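Local coordinates for CPXV018 protein (Cowpox virus, PDB 4PDC), which probably acts as a viral decoy that mimics the platform of MHC class I molecules and binds the natural killer cell receptor NKG2D, so blunting the killing of infected cells, at residues 4-9 with 127-132; 20-25 with 30-35; 38-41 with 45-48; 52-57 with 135-140. The protein carries 2 engineered substitutions. One frame throughout, in Å; residues are numbered along the deposited sequence.

Contact 1. Residues 4-9 with 127-132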
loop_
_atom_site.group_PDB
_atom_site.type_symbol
_atom_site.label_atom_id
_atom_site.label_comp_id
_atom_site.label_asym_id
_atom_site.label_seq_id
_atom_site.Cartn_x
_atom_site.Cartn_y
_atom_site.Cartn_z
ATOM N N LEU E 4 -1.534 -8.676 16.870
ATOM C CA LEU E 4 -2.357 -9.243 15.816
ATOM C C LEU E 4 -1.460 -10.143 14.980
ATOM O O LEU E 4 -0.460 -9.685 14.436
ATOM C CB LEU E 4 -2.987 -8.138 14.970
ATOM C CG LEU E 4 -3.958 -8.530 13.856
ATOM C CD1 LEU E 4 -5.187 -9.243 14.402
ATOM C CD2 LEU E 4 -4.359 -7.289 13.099
ATOM N N ALA E 5 -1.809 -11.423 14.905
ATOM C CA ALA E 5 -0.985 -12.407 14.210
ATOM C C ALA E 5 -1.740 -13.035 13.044
ATOM O O ALA E 5 -2.933 -13.326 13.146
ATOM C CB ALA E 5 -0.523 -13.481 15.173
ATOM N N PHE E 6 -1.024 -13.230 11.943
ATOM C CA PHE E 6 -1.542 -13.907 10.762
ATOM C C PHE E 6 -0.713 -15.156 10.506
ATOM O O PHE E 6 0.503 -15.066 10.366
ATOM C CB PHE E 6 -1.489 -12.991 9.540
ATOM C CG PHE E 6 -2.335 -11.760 9.662
ATOM C CD1 PHE E 6 -1.880 -10.658 10.361
ATOM C CD2 PHE E 6 -3.577 -11.700 9.060
ATOM C CE1 PHE E 6 -2.654 -9.523 10.470
ATOM C CE2 PHE E 6 -4.355 -10.566 9.163
ATOM C CZ PHE E 6 -3.894 -9.476 9.869
ATOM N N ASN E 7 -1.365 -16.313 10.451
ATOM C CA ASN E 7 -0.673 -17.570 10.177
ATOM C C ASN E 7 -1.126 -18.170 8.848
ATOM O O ASN E 7 -2.219 -18.726 8.747
ATOM C CB ASN E 7 -0.903 -18.571 11.312
ATOM C CG ASN E 7 0.019 -19.778 11.218
ATOM O OD1 ASN E 7 -0.421 -20.891 10.937
ATOM N ND2 ASN E 7 1.310 -19.553 11.436
ATOM N N PHE E 8 -0.279 -18.033 7.832
ATOM C CA PHE E 8 -0.556 -18.566 6.506
ATOM C C PHE E 8 0.012 -19.965 6.374
ATOM O O PHE E 8 1.182 -20.186 6.670
ATOM C CB PHE E 8 0.045 -17.670 5.425
ATOM C CG PHE E 8 -0.487 -16.277 5.427
ATOM C CD1 PHE E 8 0.018 -15.330 6.304
ATOM C CD2 PHE E 8 -1.482 -15.902 4.541
ATOM C CE1 PHE E 8 -0.471 -14.038 6.304
ATOM C CE2 PHE E 8 -1.977 -14.608 4.539
ATOM C CZ PHE E 8 -1.469 -13.677 5.421
ATOM N N ASN E 9 -0.813 -20.905 5.924
ATOM C CA ASN E 9 -0.353 -22.269 5.694
ATOM C C ASN E 9 -0.774 -22.788 4.329
ATOM O O ASN E 9 -1.941 -22.683 3.945
ATOM C CB ASN E 9 -0.878 -23.204 6.781
ATOM C CG ASN E 9 -0.332 -24.609 6.647
ATOM O OD1 ASN E 9 0.872 -24.829 6.761
ATOM N ND2 ASN E 9 -1.215 -25.570 6.408
ATOM N N LYS E 127 1.596 -6.294 -0.191
ATOM C CA LYS E 127 1.210 -5.558 -1.384
ATOM C C LYS E 127 0.231 -4.439 -1.027
ATOM O O LYS E 127 0.429 -3.290 -1.418
ATOM C CB LYS E 127 0.595 -6.501 -2.413
ATOM C CG LYS E 127 0.371 -5.877 -3.780
ATOM C CD LYS E 127 0.009 -6.945 -4.798
ATOM C CE LYS E 127 -0.226 -6.361 -6.179
ATOM N NZ LYS E 127 -0.426 -7.442 -7.190
ATOM N N TRP E 128 -0.804 -4.777 -0.259
ATOM C CA TRP E 128 -1.812 -3.802 0.167
ATOM C C TRP E 128 -1.890 -3.673 1.690
ATOM O O TRP E 128 -2.720 -2.929 2.210
ATOM C CB TRP E 128 -3.185 -4.193 -0.385
ATOM C CG TRP E 128 -3.278 -4.072 -1.874
ATOM C CD1 TRP E 128 -3.241 -5.085 -2.784
ATOM C CD2 TRP E 128 -3.412 -2.862 -2.624
ATOM N NE1 TRP E 128 -3.349 -4.582 -4.057
ATOM C CE2 TRP E 128 -3.459 -3.219 -3.987
ATOM C CE3 TRP E 128 -3.507 -1.510 -2.277
ATOM C CZ2 TRP E 128 -3.589 -2.275 -5.001
ATOM C CZ3 TRP E 128 -3.640 -0.576 -3.285
ATOM C CH2 TRP E 128 -3.678 -0.961 -4.632
ATOM N N PHE E 129 -1.013 -4.386 2.393
ATOM C CA PHE E 129 -1.101 -4.518 3.848
ATOM C C PHE E 129 0.285 -4.505 4.497
ATOM O O PHE E 129 0.865 -5.559 4.753
ATOM C CB PHE E 129 -1.845 -5.814 4.198
ATOM C CG PHE E 129 -2.130 -5.987 5.663
ATOM C CD1 PHE E 129 -2.967 -5.110 6.332
ATOM C CD2 PHE E 129 -1.585 -7.050 6.365
ATOM C CE1 PHE E 129 -3.238 -5.275 7.678
ATOM C CE2 PHE E 129 -1.852 -7.221 7.712
ATOM C CZ PHE E 129 -2.681 -6.332 8.369
ATOM N N ASP E 130 0.812 -3.312 4.767
ATOM C CA ASP E 130 2.145 -3.188 5.354
ATOM C C ASP E 130 2.078 -3.191 6.881
ATOM O O ASP E 130 1.008 -3.357 7.467
ATOM C CB ASP E 130 2.851 -1.921 4.843
ATOM C CG ASP E 130 2.107 -0.629 5.190
ATOM O OD1 ASP E 130 1.435 -0.560 6.241
ATOM O OD2 ASP E 130 2.225 0.338 4.404
ATOM N N GLY E 131 3.229 -3.008 7.520
ATOM C CA GLY E 131 3.308 -3.063 8.968
ATOM C C GLY E 131 2.449 -2.016 9.654
ATOM O O GLY E 131 1.781 -2.300 10.651
ATOM N N GLU E 132 2.465 -0.798 9.123
ATOM C CA GLU E 132 1.671 0.281 9.689
ATOM C C GLU E 132 0.180 -0.050 9.611
ATOM O O GLU E 132 -0.571 0.240 10.540
ATOM C CB GLU E 132 1.969 1.597 8.976
ATOM C CG GLU E 132 1.397 2.812 9.683
ATOM C CD GLU E 132 1.841 4.121 9.062
ATOM O OE1 GLU E 132 2.445 4.093 7.965
ATOM O OE2 GLU E 132 1.590 5.179 9.680
#
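Phe-6 and Phe-129 meet ring to ring in an offset edge-to-face (T-shaped) pair, the edge of Phe-129 turned toward the face of Phe-6. The ring planes stand at 70° to each other and the centroids lie 5.3 Å apart. CE2 and CZ of Phe-129 form the leading edge and reach CE1 and CZ of Phe-6; the CE2 of Phe-129 is 3.7 Å from the CE1 of Phe-6. The side chains come from opposite directions. In Phe-129 the CG is anti to the backbone N (chi1 -174°), which carries the ring out of the loop toward the sheet.

Around this pair lies a second shell of hydrophobic and aromatic groups. Tyr-55 of helix 51-64 meets Phe-6 edge-to-face, Val-23 of the neighbouring strand packs against the same side chain, and Phe-129 touches Phe-54, His-137 and Cys-134. Beyond them, backbone bonds to Tyr-82 hold Phe-6 in its strand, while Asp-130 fixes the far side by capping the start of helix 131-146, its OD1 accepting from the backbone N of Asp-133. Trp-128, just before Phe-129, packs against chains of another protein, so the loop has one residue turned to the interior and its neighbour turned to a partner.

Phenylalanine suits both sites, because a strand and an irregular loop whose CA atoms approach no closer than 11.7 Å need long, flat side chains to span the distance. The contact is wholly apolar: dispersion, with a modest electrostatic attraction of ring hydrogens for the facing ring, pins the loop leading into helix 131-146 onto the sheet.

Contact 2. Residues 20-25 with 30-35. Engineered in segment 20-25: Asp-24 (natural residue Tyr).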
loop_
_atom_site.group_PDB
_atom_site.type_symbol
_atom_site.label_atom_id
_atom_site.label_comp_id
_atom_site.label_asym_id
_atom_site.label_seq_id
_atom_site.Cartn_x
_atom_site.Cartn_y
_atom_site.Cartn_z
ATOM N N THR E 20 -4.841 -22.178 4.017
ATOM C CA THR E 20 -5.560 -21.662 5.174
ATOM C C THR E 20 -4.854 -20.458 5.786
ATOM O O THR E 20 -3.631 -20.336 5.716
ATOM C CB THR E 20 -5.734 -22.748 6.257
ATOM O OG1 THR E 20 -4.461 -23.067 6.827
ATOM C CG2 THR E 20 -6.349 -24.010 5.667
ATOM N N VAL E 21 -5.639 -19.559 6.368
ATOM C CA VAL E 21 -5.092 -18.469 7.165
ATOM C C VAL E 21 -5.872 -18.338 8.469
ATOM O O VAL E 21 -7.097 -18.439 8.473
ATOM C CB VAL E 21 -5.133 -17.126 6.422
ATOM C CG1 VAL E 21 -4.330 -16.083 7.186
ATOM C CG2 VAL E 21 -4.598 -17.275 5.002
ATOM N N ASP E 22 -5.141 -18.134 9.564
ATOM C CA ASP E 22 -5.713 -17.858 10.880
ATOM C C ASP E 22 -5.289 -16.473 11.346
ATOM O O ASP E 22 -4.108 -16.127 11.280
ATOM C CB ASP E 22 -5.260 -18.894 11.914
ATOM C CG ASP E 22 -5.659 -20.306 11.546
ATOM O OD1 ASP E 22 -6.771 -20.494 11.015
ATOM O OD2 ASP E 22 -4.853 -21.228 11.790
ATOM N N VAL E 23 -6.251 -15.686 11.813
ATOM C CA VAL E 23 -5.955 -14.378 12.387
ATOM C C VAL E 23 -6.218 -14.425 13.882
ATOM O O VAL E 23 -7.344 -14.682 14.313
ATOM C CB VAL E 23 -6.796 -13.268 11.756
ATOM C CG1 VAL E 23 -6.319 -11.906 12.236
ATOM C CG2 VAL E 23 -6.726 -13.348 10.236
ATOM N N ASP E 24 -5.175 -14.174 14.665
ATOM C CA ASP E 24 -5.269 -14.219 16.118
ATOM C C ASP E 24 -5.076 -12.827 16.708
ATOM O O ASP E 24 -4.109 -12.138 16.382
ATOM C CB ASP E 24 -4.223 -15.175 16.705
ATOM C CG ASP E 24 -4.360 -16.598 16.182
ATOM O OD1 ASP E 24 -5.472 -16.985 15.772
ATOM O OD2 ASP E 24 -3.350 -17.335 16.192
ATOM N N LEU E 25 -6.005 -12.424 17.572
ATOM C CA LEU E 25 -5.844 -11.218 18.376
ATOM C C LEU E 25 -5.515 -11.613 19.810
ATOM O O LEU E 25 -6.326 -12.238 20.485
ATOM C CB LEU E 25 -7.112 -10.361 18.334
ATOM C CG LEU E 25 -7.079 -9.069 19.154
ATOM C CD1 LEU E 25 -5.996 -8.129 18.648
ATOM C CD2 LEU E 25 -8.437 -8.386 19.124
ATOM N N ILE E 30 -9.701 -14.964 15.783
ATOM C CA ILE E 30 -10.860 -14.112 15.533
ATOM C C ILE E 30 -11.385 -14.266 14.105
ATOM O O ILE E 30 -12.561 -14.024 13.846
ATOM C CB ILE E 30 -10.535 -12.622 15.794
ATOM C CG1 ILE E 30 -9.410 -12.129 14.877
ATOM C CG2 ILE E 30 -10.158 -12.416 17.257
ATOM C CD1 ILE E 30 -9.277 -10.612 14.828
ATOM N N ILE E 31 -10.507 -14.661 13.189
ATOM C CA ILE E 31 -10.875 -14.861 11.790
ATOM C C ILE E 31 -10.188 -16.116 11.262
ATOM O O ILE E 31 -9.085 -16.455 11.692
ATOM C CB ILE E 31 -10.476 -13.649 10.912
ATOM C CG1 ILE E 31 -11.161 -12.369 11.396
ATOM C CG2 ILE E 31 -10.829 -13.888 9.452
ATOM C CD1 ILE E 31 -10.539 -11.109 10.824
ATOM N N THR E 32 -10.840 -16.807 10.332
ATOM C CA THR E 32 -10.213 -17.931 9.650
ATOM C C THR E 32 -10.625 -17.945 8.183
ATOM O O THR E 32 -11.689 -17.446 7.816
ATOM C CB THR E 32 -10.565 -19.282 10.320
ATOM O OG1 THR E 32 -9.736 -20.321 9.779
ATOM C CG2 THR E 32 -12.028 -19.635 10.121
ATOM N N PHE E 33 -9.765 -18.529 7.359
ATOM C CA PHE E 33 -9.912 -18.526 5.909
ATOM C C PHE E 33 -9.499 -19.905 5.407
ATOM O O PHE E 33 -8.431 -20.389 5.772
ATOM C CB PHE E 33 -9.053 -17.413 5.295
ATOM C CG PHE E 33 -9.020 -17.409 3.790
ATOM C CD1 PHE E 33 -10.062 -16.870 3.061
ATOM C CD2 PHE E 33 -7.927 -17.924 3.107
ATOM C CE1 PHE E 33 -10.027 -16.858 1.676
ATOM C CE2 PHE E 33 -7.884 -17.910 1.724
ATOM C CZ PHE E 33 -8.935 -17.378 1.008
ATOM N N ASP E 34 -10.348 -20.543 4.600
ATOM C CA ASP E 34 -10.126 -21.937 4.198
ATOM C C ASP E 34 -9.640 -22.086 2.756
ATOM O O ASP E 34 -9.657 -23.186 2.201
ATOM C CB ASP E 34 -11.414 -22.756 4.386
ATOM C CG ASP E 34 -12.570 -22.263 3.522
ATOM O OD1 ASP E 34 -12.338 -21.560 2.513
ATOM O OD2 ASP E 34 -13.730 -22.593 3.856
ATOM N N GLY E 35 -9.214 -20.980 2.156
ATOM C CA GLY E 35 -8.769 -20.983 0.775
ATOM C C GLY E 35 -9.818 -20.398 -0.146
ATOM O O GLY E 35 -9.493 -19.868 -1.208
#
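Val-23 faces two residues, Ile-30 and Ile-31, on the other strand of an antiparallel beta hairpin; this pairing of one with two is a classic beta bulge, here in the sheet of an MHC class I-like platform. Val-23 and Ile-31 lie side by side and point the same way, their CB atoms 3.8 Å apart. Ile-30 crosses Val-23 at a slant instead: its CG1 sits between the backbone N and the carbonyl carbon (chi1 61°), which brings it to 3.3 Å from Val-23 O, while its CG2 packs 3.8 Å from Leu-25 CB. Two pairs further along, Val-21 sends CG2 to within 3.9 Å of CD2 of Phe-33.

Val-21, Val-23, Ile-31 and Phe-33 share one face of the sheet. Helix 51-64 packs there on Val-21, Ile-31 and Phe-33, while Val-23 touches Leu-4 and Phe-6 of strand 2-13. Beta-branched and aromatic residues suit this face because they are apolar and favour extended backbone. Asp-22 and Thr-32 point together to the other face, a non-hydrogen-bonded pair whose polar ends suit a partly exposed surface.

Backbone bonds join Val-21 with Phe-33 in both directions, and Val-23 N gives a nearly straight one to Ile-31 O. At the bulge, Val-23 O accepts from Ile-30 N at 2.8 Å, and weakly from Ile-31 N at 3.4 Å. On the polar face, Thr-32 OG1 donates to Asp-22 OD1 over 3.2 Å, meeting that oxygen nearly along its C-O axis.

Contact 3. Residues 38-41 with 45-48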
loop_
_atom_site.group_PDB
_atom_site.type_symbol
_atom_site.label_atom_id
_atom_site.label_comp_id
_atom_site.label_asym_id
_atom_site.label_seq_id
_atom_site.Cartn_x
_atom_site.Cartn_y
_atom_site.Cartn_z
ATOM N N ILE E 38 -13.953 -16.709 3.919
ATOM C CA ILE E 38 -13.463 -16.162 5.172
ATOM C C ILE E 38 -14.630 -16.137 6.144
ATOM O O ILE E 38 -15.782 -16.037 5.727
ATOM C CB ILE E 38 -12.874 -14.749 4.985
ATOM C CG1 ILE E 38 -12.041 -14.343 6.201
ATOM C CG2 ILE E 38 -13.979 -13.732 4.714
ATOM C CD1 ILE E 38 -11.082 -13.208 5.913
ATOM N N ARG E 39 -14.343 -16.231 7.435
ATOM C CA ARG E 39 -15.413 -16.208 8.422
ATOM C C ARG E 39 -14.937 -15.746 9.793
ATOM O O ARG E 39 -13.796 -16.003 10.182
ATOM C CB ARG E 39 -16.055 -17.592 8.537
ATOM C CG ARG E 39 -15.159 -18.658 9.124
ATOM C CD ARG E 39 -15.850 -20.015 9.131
ATOM N NE ARG E 39 -15.077 -21.016 9.864
ATOM C CZ ARG E 39 -15.211 -21.275 11.163
ATOM N NH1 ARG E 39 -16.098 -20.613 11.900
ATOM N NH2 ARG E 39 -14.454 -22.203 11.730
ATOM N N PRO E 40 -15.816 -15.059 10.536
ATOM C CA PRO E 40 -15.473 -14.688 11.910
ATOM C C PRO E 40 -15.506 -15.903 12.832
ATOM O O PRO E 40 -16.286 -16.823 12.590
ATOM C CB PRO E 40 -16.558 -13.672 12.279
ATOM C CG PRO E 40 -17.729 -14.061 11.447
ATOM C CD PRO E 40 -17.166 -14.598 10.160
ATOM N N THR E 41 -14.657 -15.911 13.857
ATOM C CA THR E 41 -14.616 -17.006 14.826
ATOM C C THR E 41 -14.711 -16.458 16.245
ATOM O O THR E 41 -14.353 -17.127 17.212
ATOM C CB THR E 41 -13.327 -17.847 14.688
ATOM O OG1 THR E 41 -12.182 -17.034 14.969
ATOM C CG2 THR E 41 -13.205 -18.419 13.280
ATOM N N MET E 45 -16.688 -10.087 15.788
ATOM C CA MET E 45 -16.363 -9.989 14.364
ATOM C C MET E 45 -17.566 -10.278 13.466
ATOM O O MET E 45 -17.512 -10.066 12.256
ATOM C CB MET E 45 -15.220 -10.946 14.015
ATOM C CG MET E 45 -13.849 -10.481 14.494
ATOM S SD MET E 45 -13.400 -8.827 13.925
ATOM C CE MET E 45 -13.592 -8.988 12.157
ATOM N N ILE E 46 -18.652 -10.764 14.052
ATOM C CA ILE E 46 -19.854 -11.046 13.278
ATOM C C ILE E 46 -20.440 -9.757 12.718
ATOM O O ILE E 46 -20.631 -8.784 13.445
ATOM C CB ILE E 46 -20.901 -11.789 14.129
ATOM C CG1 ILE E 46 -20.419 -13.224 14.374
ATOM C CG2 ILE E 46 -22.268 -11.801 13.433
ATOM C CD1 ILE E 46 -21.276 -14.034 15.321
ATOM N N GLY E 47 -20.708 -9.758 11.415
ATOM C CA GLY E 47 -21.293 -8.609 10.752
ATOM C C GLY E 47 -20.275 -7.578 10.295
ATOM O O GLY E 47 -20.637 -6.575 9.681
ATOM N N ASP E 48 -19.001 -7.815 10.590
ATOM C CA ASP E 48 -17.951 -6.894 10.170
ATOM C C ASP E 48 -17.928 -6.767 8.647
ATOM O O ASP E 48 -17.955 -7.769 7.938
ATOM C CB ASP E 48 -16.590 -7.358 10.681
ATOM C CG ASP E 48 -15.444 -6.601 10.040
ATOM O OD1 ASP E 48 -15.282 -5.399 10.337
ATOM O OD2 ASP E 48 -14.705 -7.208 9.239
#
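The pyrrolidine ring of Pro-40 meets Met-45 and Ile-46 along its CB-CG side. Its CB lies only 3.5 Å from Met-45 CB, tighter than usual for two carbons, and its CG lies 4.1 Å from Ile-46 CG1, the two side chains crossing at about a right angle. The flat guanidinium of Arg-39 turns to its own segment instead, with Thr-41 CG2 over one face and offset toward the rim.

Met-45 starts toward Pro-40 but bends at chi2 and chi3, both -55°, and the thioether then turns from the proline; Ile-31 of strand 29-33 also touches this side chain. A flexible, unbranched residue suits such a turned path. Met-45 to Asp-48 form a type II beta turn closed by Asp-48 N to Met-45 O at 3.2 Å. Gly-47 has a positive phi of 86°, where a side chain would strike the preceding carbonyl. Asp-48 then holds the start of helix 51-64, its OD2 accepting from Leu-52 N.

Pro-40 also touches Leu-52 of that helix through CD. The loop between edge strand 38-40 and helix 51-64 is thus folded against the strand by mainly apolar packing on a rigid ring with no N-H to offer, while the polar fastening lies within the turn and at the helix start.

Contact 4. Residues 52-57 with 135-140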
loop_
_atom_site.group_PDB
_atom_site.type_symbol
_atom_site.label_atom_id
_atom_site.label_comp_id
_atom_site.label_asym_id
_atom_site.label_seq_id
_atom_site.Cartn_x
_atom_site.Cartn_y
_atom_site.Cartn_z
ATOM N N LEU E 52 -13.076 -8.279 7.211
ATOM C CA LEU E 52 -13.310 -9.564 6.557
ATOM C C LEU E 52 -13.160 -9.475 5.030
ATOM O O LEU E 52 -12.433 -10.274 4.437
ATOM C CB LEU E 52 -14.698 -10.113 6.914
ATOM C CG LEU E 52 -14.921 -10.547 8.368
ATOM C CD1 LEU E 52 -16.351 -11.042 8.550
ATOM C CD2 LEU E 52 -13.930 -11.620 8.808
ATOM N N PRO E 53 -13.839 -8.509 4.384
ATOM C CA PRO E 53 -13.716 -8.460 2.918
ATOM C C PRO E 53 -12.314 -8.073 2.464
ATOM O O PRO E 53 -11.860 -8.548 1.426
ATOM C CB PRO E 53 -14.740 -7.395 2.506
ATOM C CG PRO E 53 -14.966 -6.584 3.724
ATOM C CD PRO E 53 -14.789 -7.505 4.890
ATOM N N PHE E 54 -11.643 -7.231 3.243
ATOM C CA PHE E 54 -10.273 -6.829 2.947
ATOM C C PHE E 54 -9.339 -8.036 3.031
ATOM O O PHE E 54 -8.568 -8.296 2.108
ATOM C CB PHE E 54 -9.823 -5.727 3.914
ATOM C CG PHE E 54 -8.412 -5.256 3.695
ATOM C CD1 PHE E 54 -8.121 -4.334 2.705
ATOM C CD2 PHE E 54 -7.381 -5.718 4.492
ATOM C CE1 PHE E 54 -6.825 -3.890 2.507
ATOM C CE2 PHE E 54 -6.082 -5.279 4.297
ATOM C CZ PHE E 54 -5.806 -4.365 3.302
ATOM N N TYR E 55 -9.425 -8.778 4.131
ATOM C CA TYR E 55 -8.571 -9.941 4.330
ATOM C C TYR E 55 -8.875 -11.039 3.314
ATOM O O TYR E 55 -7.968 -11.754 2.884
ATOM C CB TYR E 55 -8.724 -10.498 5.750
ATOM C CG TYR E 55 -8.180 -9.598 6.848
ATOM C CD1 TYR E 55 -7.100 -8.749 6.620
ATOM C CD2 TYR E 55 -8.748 -9.605 8.117
ATOM C CE1 TYR E 55 -6.608 -7.926 7.630
ATOM C CE2 TYR E 55 -8.264 -8.792 9.129
ATOM C CZ TYR E 55 -7.198 -7.954 8.879
ATOM O OH TYR E 55 -6.731 -7.147 9.886
ATOM N N LYS E 56 -10.140 -11.187 2.937
ATOM C CA LYS E 56 -10.499 -12.208 1.955
ATOM C C LYS E 56 -9.715 -11.976 0.667
ATOM O O LYS E 56 -9.218 -12.919 0.056
ATOM C CB LYS E 56 -12.001 -12.206 1.673
ATOM C CG LYS E 56 -12.448 -13.334 0.744
ATOM C CD LYS E 56 -13.957 -13.343 0.558
ATOM C CE LYS E 56 -14.409 -14.512 -0.306
ATOM N NZ LYS E 56 -15.896 -14.571 -0.427
ATOM N N ASN E 57 -9.582 -10.714 0.277
ATOM C CA ASN E 57 -8.831 -10.368 -0.920
ATOM C C ASN E 57 -7.327 -10.546 -0.734
ATOM O O ASN E 57 -6.662 -11.140 -1.579
ATOM C CB ASN E 57 -9.130 -8.926 -1.336
ATOM C CG ASN E 57 -10.508 -8.771 -1.951
ATOM O OD1 ASN E 57 -10.992 -9.664 -2.648
ATOM N ND2 ASN E 57 -11.148 -7.635 -1.697
ATOM N N ILE E 135 -0.748 -2.518 12.391
ATOM C CA ILE E 135 -0.865 -1.853 13.685
ATOM C C ILE E 135 -2.191 -1.102 13.786
ATOM O O ILE E 135 -2.847 -1.115 14.827
ATOM C CB ILE E 135 0.304 -0.863 13.917
ATOM C CG1 ILE E 135 1.643 -1.611 13.982
ATOM C CG2 ILE E 135 0.081 -0.034 15.187
ATOM C CD1 ILE E 135 1.833 -2.468 15.221
ATOM N N MET E 136 -2.584 -0.435 12.706
ATOM C CA MET E 136 -3.826 0.326 12.713
ATOM C C MET E 136 -5.033 -0.611 12.745
ATOM O O MET E 136 -6.035 -0.315 13.403
ATOM C CB MET E 136 -3.887 1.261 11.504
ATOM C CG MET E 136 -2.841 2.366 11.555
ATOM S SD MET E 136 -3.077 3.488 12.946
ATOM C CE MET E 136 -4.452 4.464 12.345
ATOM N N HIS E 137 -4.941 -1.740 12.045
ATOM C CA HIS E 137 -5.981 -2.763 12.134
ATOM C C HIS E 137 -6.055 -3.316 13.553
ATOM O O HIS E 137 -7.142 -3.497 14.106
ATOM C CB HIS E 137 -5.729 -3.907 11.151
ATOM C CG HIS E 137 -6.013 -3.558 9.724
ATOM N ND1 HIS E 137 -6.441 -4.491 8.803
ATOM C CD2 HIS E 137 -5.927 -2.383 9.057
ATOM C CE1 HIS E 137 -6.607 -3.905 7.632
ATOM N NE2 HIS E 137 -6.301 -2.625 7.759
ATOM N N LEU E 138 -4.890 -3.588 14.132
ATOM C CA LEU E 138 -4.801 -4.111 15.492
ATOM C C LEU E 138 -5.522 -3.197 16.479
ATOM O O LEU E 138 -6.342 -3.649 17.271
ATOM C CB LEU E 138 -3.334 -4.287 15.896
ATOM C CG LEU E 138 -3.035 -4.548 17.375
ATOM C CD1 LEU E 138 -3.791 -5.767 17.890
ATOM C CD2 LEU E 138 -1.537 -4.722 17.587
ATOM N N ARG E 139 -5.224 -1.906 16.417
ATOM C CA ARG E 139 -5.841 -0.946 17.318
ATOM C C ARG E 139 -7.352 -0.856 17.079
ATOM O O ARG E 139 -8.136 -0.752 18.023
ATOM C CB ARG E 139 -5.177 0.422 17.150
ATOM C CG ARG E 139 -3.734 0.446 17.637
ATOM C CD ARG E 139 -3.060 1.777 17.351
ATOM N NE ARG E 139 -3.660 2.868 18.108
ATOM C CZ ARG E 139 -3.496 4.154 17.824
ATOM N NH1 ARG E 139 -2.747 4.520 16.791
ATOM N NH2 ARG E 139 -4.088 5.078 18.570
ATOM N N SER E 140 -7.763 -0.921 15.819
ATOM C CA SER E 140 -9.184 -0.877 15.493
ATOM C C SER E 140 -9.893 -2.142 15.981
ATOM O O SER E 140 -11.047 -2.091 16.413
ATOM C CB SER E 140 -9.384 -0.705 13.987
ATOM O OG SER E 140 -8.698 0.441 13.511
#
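Tyr-55 and His-137 supply the hydrogen bond, and Phe-54 and His-137 the aromatic pair, through which two helices packed over the sheet of an MHC class I-like platform meet directly. Tyr-55 OH lies 2.9 Å from His-137 ND1, at a nearly straight 162°, and the hydroxyl sits at the edge of the imidazole near its plane. The two side chains come from opposite directions and together span the gap between backbones whose CA atoms are 10.9 Å apart at Tyr-55 and His-137.

Among the ring contacts, the edge of His-137 is turned toward the face of Phe-54 in an offset edge-to-face pair, with planes at 63° and centroids 5.4 Å apart. The touching atom is CE1 of the imidazole, 3.6 Å from Phe-54 CE2. Phe-54 reaches it because its CG is anti to the backbone N (chi1 179°), whereas Tyr-55 has its CG anti to the carbonyl carbon. Phe-51 adds a further edge-to-face partner, and an aromatic side chain of another protein also packs on His-137.

Within helix 131-146, Ser-140 OG donates to Met-136 O at 2.8 Å, and Ser-140 N reaches the same oxygen from the other face of its plane.

Histidine suits this place by being both a flat ring for packing and a polar group. Its bond to Tyr-55 satisfies two buried polar atoms in an otherwise aromatic cluster and should restrict rotation of the imidazole.

Overall arrangement
Contacts 1, 2 and 4 are buried, whereas contact 3 is only partly so, about 17 Å from contact 1 between centres. Contact 2 is sheet chemistry, backbone bonds with one apolar and one polar face; its strand 20-25 runs beside segment 4-9 and its strand 30-33 beside 38-40, so contacts 1, 2 and 3 share one sheet. Contact 4 lies over that sheet and joins two helices. It merges with contact 1 into one aromatic core in which contact 1 is purely apolar and contact 4 adds a polar bond. Contact 3, at the sheet's margin, relies on a rigid ring and a turn, and Ile-38 ties it to contact 4's helix 51-64.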